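Local coordinates for protein acetamidase (Bacillus halodurans, PDB 2II1) that binds calcium ions and probably hydrolyses carbon-nitrogen bonds, other than peptide bonds, in linear amides, at residues 83-95 and 103-115. Numbering follows the deposited sequence.
Sequences KVGKQGVMTAAPG and LNSPTTKLFPIEG
Met-90, present as selenomethionine, and Phe-111 meet on one face of an antiparallel ladder formed by strands 87-92 and 107-114. Met-90 SE lies 4.4 Å from the centroid of the Phe-111 ring, 46° off its normal. This is an oblique Met-aromatic contact. Met-90 CG also comes 3.4 Å from Phe-111 CE1. CG of Met-90 stands anti to its carbonyl carbon (chi1 -64°) and the chain runs on extended through chi2, which puts SE beside CZ of the Phe-111 ring. Gly-88, paired with Phe-111, brings its O to the ring edge. Further along this face, Ala-92 CB packs 4.1 Å from Thr-107 CB.

On the other face, the extended Gln-87 side chain lays its amide against both methyls of Leu-110; Gln-87 CD is 3.7 Å from Leu-110 CD2. An alanine in place of Leu-110 would probably leave the Gln-87 amide without this apolar support and freer to turn. Val-89 CG1 touches Thr-108 CG2 at 4.0 Å. Past the strands, Pro-94 packs on Leu-103 and Pro-106.

Paired backbone bonds join Gly-88 with Phe-111, Met-90 with Lys-109 and Ala-92 with Thr-107. Ile-113 N adds a nearly straight bond to Lys-86 O (2.9 Å, 178°). Outside the pair, Val-89 bonds through its backbone to Glu-198, a calcium ligand. Met-263 of the second subunit covers Met-90. The ladder thus pairs backbone groups facing each other across the two strands, between faces that mix apolar and polar side chains, linking the dimer contact to the calcium-site strand.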
loop_
_atom_site.group_PDB
_atom_site.type_symbol
_atom_site.label_atom_id
_atom_site.label_comp_id
_atom_site.label_asym_id
_atom_site.label_seq_id
_atom_site.Cartn_x
_atom_site.Cartn_y
_atom_site.Cartn_z
ATOM N N LYS A 83 14.794 12.711 -17.179
ATOM C CA LYS A 83 14.504 14.096 -17.575
ATOM C C LYS A 83 13.160 14.086 -18.263
ATOM O O LYS A 83 12.974 13.311 -19.162
ATOM C CB LYS A 83 15.541 14.627 -18.556
ATOM C CG LYS A 83 16.441 15.704 -17.978
ATOM N N VAL A 84 12.238 14.957 -17.871
ATOM C CA VAL A 84 10.932 14.974 -18.524
ATOM C C VAL A 84 10.768 16.243 -19.332
ATOM O O VAL A 84 11.555 17.190 -19.188
ATOM C CB VAL A 84 9.745 14.769 -17.524
ATOM C CG1 VAL A 84 9.854 13.389 -16.852
ATOM C CG2 VAL A 84 9.649 15.908 -16.495
ATOM N N GLY A 85 9.769 16.226 -20.214
ATOM C CA GLY A 85 9.367 17.400 -20.980
ATOM C C GLY A 85 8.749 18.521 -20.147
ATOM O O GLY A 85 8.664 18.438 -18.930
ATOM N N LYS A 86 8.325 19.587 -20.808
ATOM C CA LYS A 86 7.767 20.753 -20.083
ATOM C C LYS A 86 6.239 20.717 -19.852
ATOM O O LYS A 86 5.690 21.625 -19.262
ATOM C CB LYS A 86 8.210 22.083 -20.734
ATOM C CG LYS A 86 8.060 22.200 -22.265
ATOM C CD LYS A 86 9.035 23.252 -22.833
ATOM C CE LYS A 86 9.376 22.999 -24.304
ATOM N NZ LYS A 86 10.696 23.581 -24.664
ATOM N N GLN A 87 5.563 19.659 -20.284
ATOM C CA GLN A 87 4.132 19.557 -20.072
ATOM C C GLN A 87 3.640 18.118 -20.072
ATOM O O GLN A 87 3.906 17.351 -21.000
ATOM C CB GLN A 87 3.395 20.408 -21.109
ATOM C CG GLN A 87 1.932 20.082 -21.314
ATOM C CD GLN A 87 1.344 20.845 -22.493
ATOM O OE1 GLN A 87 1.276 20.324 -23.611
ATOM N NE2 GLN A 87 0.941 22.090 -22.253
ATOM N N GLY A 88 2.926 17.767 -19.010
ATOM C CA GLY A 88 2.283 16.474 -18.881
ATOM C C GLY A 88 0.806 16.504 -19.226
ATOM O O GLY A 88 0.261 17.553 -19.532
ATOM N N VAL A 89 0.164 15.341 -19.164
ATOM C CA VAL A 89 -1.241 15.160 -19.581
ATOM C C VAL A 89 -1.914 14.045 -18.735
ATOM O O VAL A 89 -1.307 12.996 -18.419
ATOM C CB VAL A 89 -1.382 14.815 -21.112
ATOM C CG1 VAL A 89 -2.838 14.660 -21.524
ATOM C CG2 VAL A 89 -0.721 15.872 -21.998
HETATM N N MSE A 90 -3.152 14.317 -18.334
HETATM C CA MSE A 90 -4.004 13.328 -17.711
HETATM C C MSE A 90 -5.358 13.285 -18.421
HETATM O O MSE A 90 -5.855 14.308 -18.931
HETATM C CB MSE A 90 -4.235 13.633 -16.224
HETATM C CG MSE A 90 -2.989 13.589 -15.350
HETATM SE SE MSE A 90 -3.407 13.687 -13.423
HETATM C CE MSE A 90 -3.854 11.857 -13.207
ATOM N N THR A 91 -5.928 12.080 -18.415
ATOM C CA THR A 91 -7.235 11.791 -18.948
ATOM C C THR A 91 -8.129 11.079 -17.888
ATOM O O THR A 91 -7.748 10.042 -17.327
ATOM C CB THR A 91 -7.126 10.898 -20.230
ATOM O OG1 THR A 91 -6.694 9.584 -19.870
ATOM C CG2 THR A 91 -6.161 11.487 -21.232
ATOM N N ALA A 92 -9.297 11.672 -17.616
ATOM C CA ALA A 92 -10.377 11.024 -16.857
ATOM C C ALA A 92 -11.442 10.531 -17.842
ATOM O O ALA A 92 -12.013 11.347 -18.564
ATOM C CB ALA A 92 -11.001 12.008 -15.852
ATOM N N ALA A 93 -11.693 9.209 -17.859
ATOM C CA ALA A 93 -12.665 8.555 -18.780
ATOM C C ALA A 93 -13.668 7.692 -18.021
ATOM O O ALA A 93 -13.268 6.716 -17.388
ATOM C CB ALA A 93 -11.936 7.684 -19.809
ATOM N N PRO A 94 -14.962 8.043 -18.078
ATOM C CA PRO A 94 -16.021 7.148 -17.606
ATOM C C PRO A 94 -15.823 5.736 -18.167
ATOM O O PRO A 94 -15.408 5.592 -19.318
ATOM C CB PRO A 94 -17.278 7.805 -18.160
ATOM C CG PRO A 94 -16.944 9.227 -18.203
ATOM C CD PRO A 94 -15.522 9.313 -18.570
ATOM N N GLY A 95 -16.072 4.708 -17.354
ATOM C CA GLY A 95 -15.745 3.315 -17.724
ATOM C C GLY A 95 -14.315 2.831 -17.540
ATOM O O GLY A 95 -14.040 1.645 -17.707
ATOM N N LEU A 103 -17.363 8.716 -12.561
ATOM C CA LEU A 103 -17.093 9.855 -13.443
ATOM C C LEU A 103 -18.304 10.246 -14.309
ATOM O O LEU A 103 -19.085 9.398 -14.728
ATOM C CB LEU A 103 -15.851 9.579 -14.316
ATOM C CG LEU A 103 -14.548 9.324 -13.566
ATOM C CD1 LEU A 103 -13.575 8.559 -14.447
ATOM C CD2 LEU A 103 -13.901 10.601 -13.048
ATOM N N ASN A 104 -18.467 11.545 -14.553
ATOM C CA ASN A 104 -19.607 12.057 -15.328
ATOM C C ASN A 104 -19.295 12.229 -16.807
ATOM O O ASN A 104 -20.144 11.961 -17.659
ATOM C CB ASN A 104 -20.053 13.415 -14.796
ATOM C CG ASN A 104 -20.573 13.354 -13.371
ATOM O OD1 ASN A 104 -20.232 14.204 -12.540
ATOM N ND2 ASN A 104 -21.410 12.355 -13.078
ATOM N N SER A 105 -18.090 12.719 -17.094
ATOM C CA SER A 105 -17.711 13.094 -18.443
ATOM C C SER A 105 -16.220 12.970 -18.680
ATOM O O SER A 105 -15.422 13.258 -17.762
ATOM C CB SER A 105 -18.109 14.539 -18.711
ATOM O OG SER A 105 -19.475 14.721 -18.429
ATOM N N PRO A 106 -15.838 12.595 -19.934
ATOM C CA PRO A 106 -14.433 12.526 -20.311
ATOM C C PRO A 106 -13.819 13.903 -20.160
ATOM O O PRO A 106 -14.456 14.907 -20.486
ATOM C CB PRO A 106 -14.457 12.100 -21.792
ATOM C CG PRO A 106 -15.801 11.616 -22.053
ATOM C CD PRO A 106 -16.720 12.269 -21.075
ATOM N N THR A 107 -12.610 13.923 -19.629
ATOM C CA THR A 107 -11.900 15.141 -19.278
ATOM C C THR A 107 -10.415 14.937 -19.590
ATOM O O THR A 107 -9.882 13.889 -19.287
ATOM C CB THR A 107 -12.073 15.420 -17.791
ATOM O OG1 THR A 107 -13.471 15.615 -17.531
ATOM C CG2 THR A 107 -11.267 16.643 -17.355
ATOM N N THR A 108 -9.793 15.920 -20.238
ATOM C CA THR A 108 -8.351 15.928 -20.503
ATOM C C THR A 108 -7.734 17.176 -19.893
ATOM O O THR A 108 -8.270 18.272 -20.031
ATOM C CB THR A 108 -8.054 15.934 -21.994
ATOM O OG1 THR A 108 -8.579 14.753 -22.578
ATOM C CG2 THR A 108 -6.532 15.992 -22.255
ATOM N N LYS A 109 -6.605 17.027 -19.224
ATOM C CA LYS A 109 -5.999 18.173 -18.595
ATOM C C LYS A 109 -4.482 18.161 -18.759
ATOM O O LYS A 109 -3.824 17.102 -18.632
ATOM C CB LYS A 109 -6.401 18.216 -17.127
ATOM C CG LYS A 109 -5.897 19.417 -16.361
ATOM C CD LYS A 109 -6.054 19.184 -14.865
ATOM C CE LYS A 109 -5.336 20.243 -14.057
ATOM N NZ LYS A 109 -5.749 21.639 -14.426
ATOM N N LEU A 110 -3.950 19.360 -19.023
ATOM C CA LEU A 110 -2.519 19.580 -19.252
ATOM C C LEU A 110 -1.842 20.180 -18.020
ATOM O O LEU A 110 -2.401 21.052 -17.344
ATOM C CB LEU A 110 -2.286 20.449 -20.520
ATOM C CG LEU A 110 -2.544 19.723 -21.872
ATOM C CD1 LEU A 110 -2.443 20.637 -23.091
ATOM C CD2 LEU A 110 -1.580 18.584 -22.039
ATOM N N PHE A 111 -0.642 19.686 -17.728
ATOM C CA PHE A 111 0.094 20.072 -16.536
ATOM C C PHE A 111 1.430 20.605 -16.978
ATOM O O PHE A 111 2.315 19.830 -17.348
ATOM C CB PHE A 111 0.325 18.876 -15.591
ATOM C CG PHE A 111 -0.930 18.309 -15.038
ATOM C CD1 PHE A 111 -1.743 17.506 -15.836
ATOM C CD2 PHE A 111 -1.328 18.595 -13.743
ATOM C CE1 PHE A 111 -2.935 16.986 -15.356
ATOM C CE2 PHE A 111 -2.522 18.077 -13.247
ATOM C CZ PHE A 111 -3.341 17.271 -14.060
ATOM N N PRO A 112 1.575 21.928 -16.960
ATOM C CA PRO A 112 2.916 22.520 -17.074
ATOM C C PRO A 112 3.875 22.034 -15.978
ATOM O O PRO A 112 3.494 21.920 -14.796
ATOM C CB PRO A 112 2.678 24.024 -16.927
ATOM C CG PRO A 112 1.202 24.233 -16.837
ATOM C CD PRO A 112 0.494 22.922 -16.839
ATOM N N ILE A 113 5.105 21.748 -16.378
ATOM C CA ILE A 113 6.176 21.462 -15.442
ATOM C C ILE A 113 6.945 22.751 -15.286
ATOM O O ILE A 113 7.352 23.335 -16.281
ATOM C CB ILE A 113 7.120 20.385 -15.969
ATOM C CG1 ILE A 113 6.336 19.124 -16.286
ATOM C CG2 ILE A 113 8.229 20.096 -14.955
ATOM C CD1 ILE A 113 5.215 18.836 -15.311
ATOM N N GLU A 114 7.114 23.192 -14.039
ATOM C CA GLU A 114 7.724 24.477 -13.732
ATOM C C GLU A 114 8.614 24.317 -12.512
ATOM O O GLU A 114 8.114 24.019 -11.428
ATOM C CB GLU A 114 6.603 25.468 -13.439
ATOM C CG GLU A 114 6.886 26.911 -13.693
ATOM C CD GLU A 114 5.616 27.704 -13.542
ATOM O OE1 GLU A 114 4.826 27.747 -14.517
ATOM O OE2 GLU A 114 5.372 28.207 -12.424
ATOM N N GLY A 115 9.920 24.525 -12.676
ATOM C CA GLY A 115 10.865 24.290 -11.578
ATOM C C GLY A 115 10.807 22.828 -11.191
ATOM O O GLY A 115 10.784 21.960 -12.067
#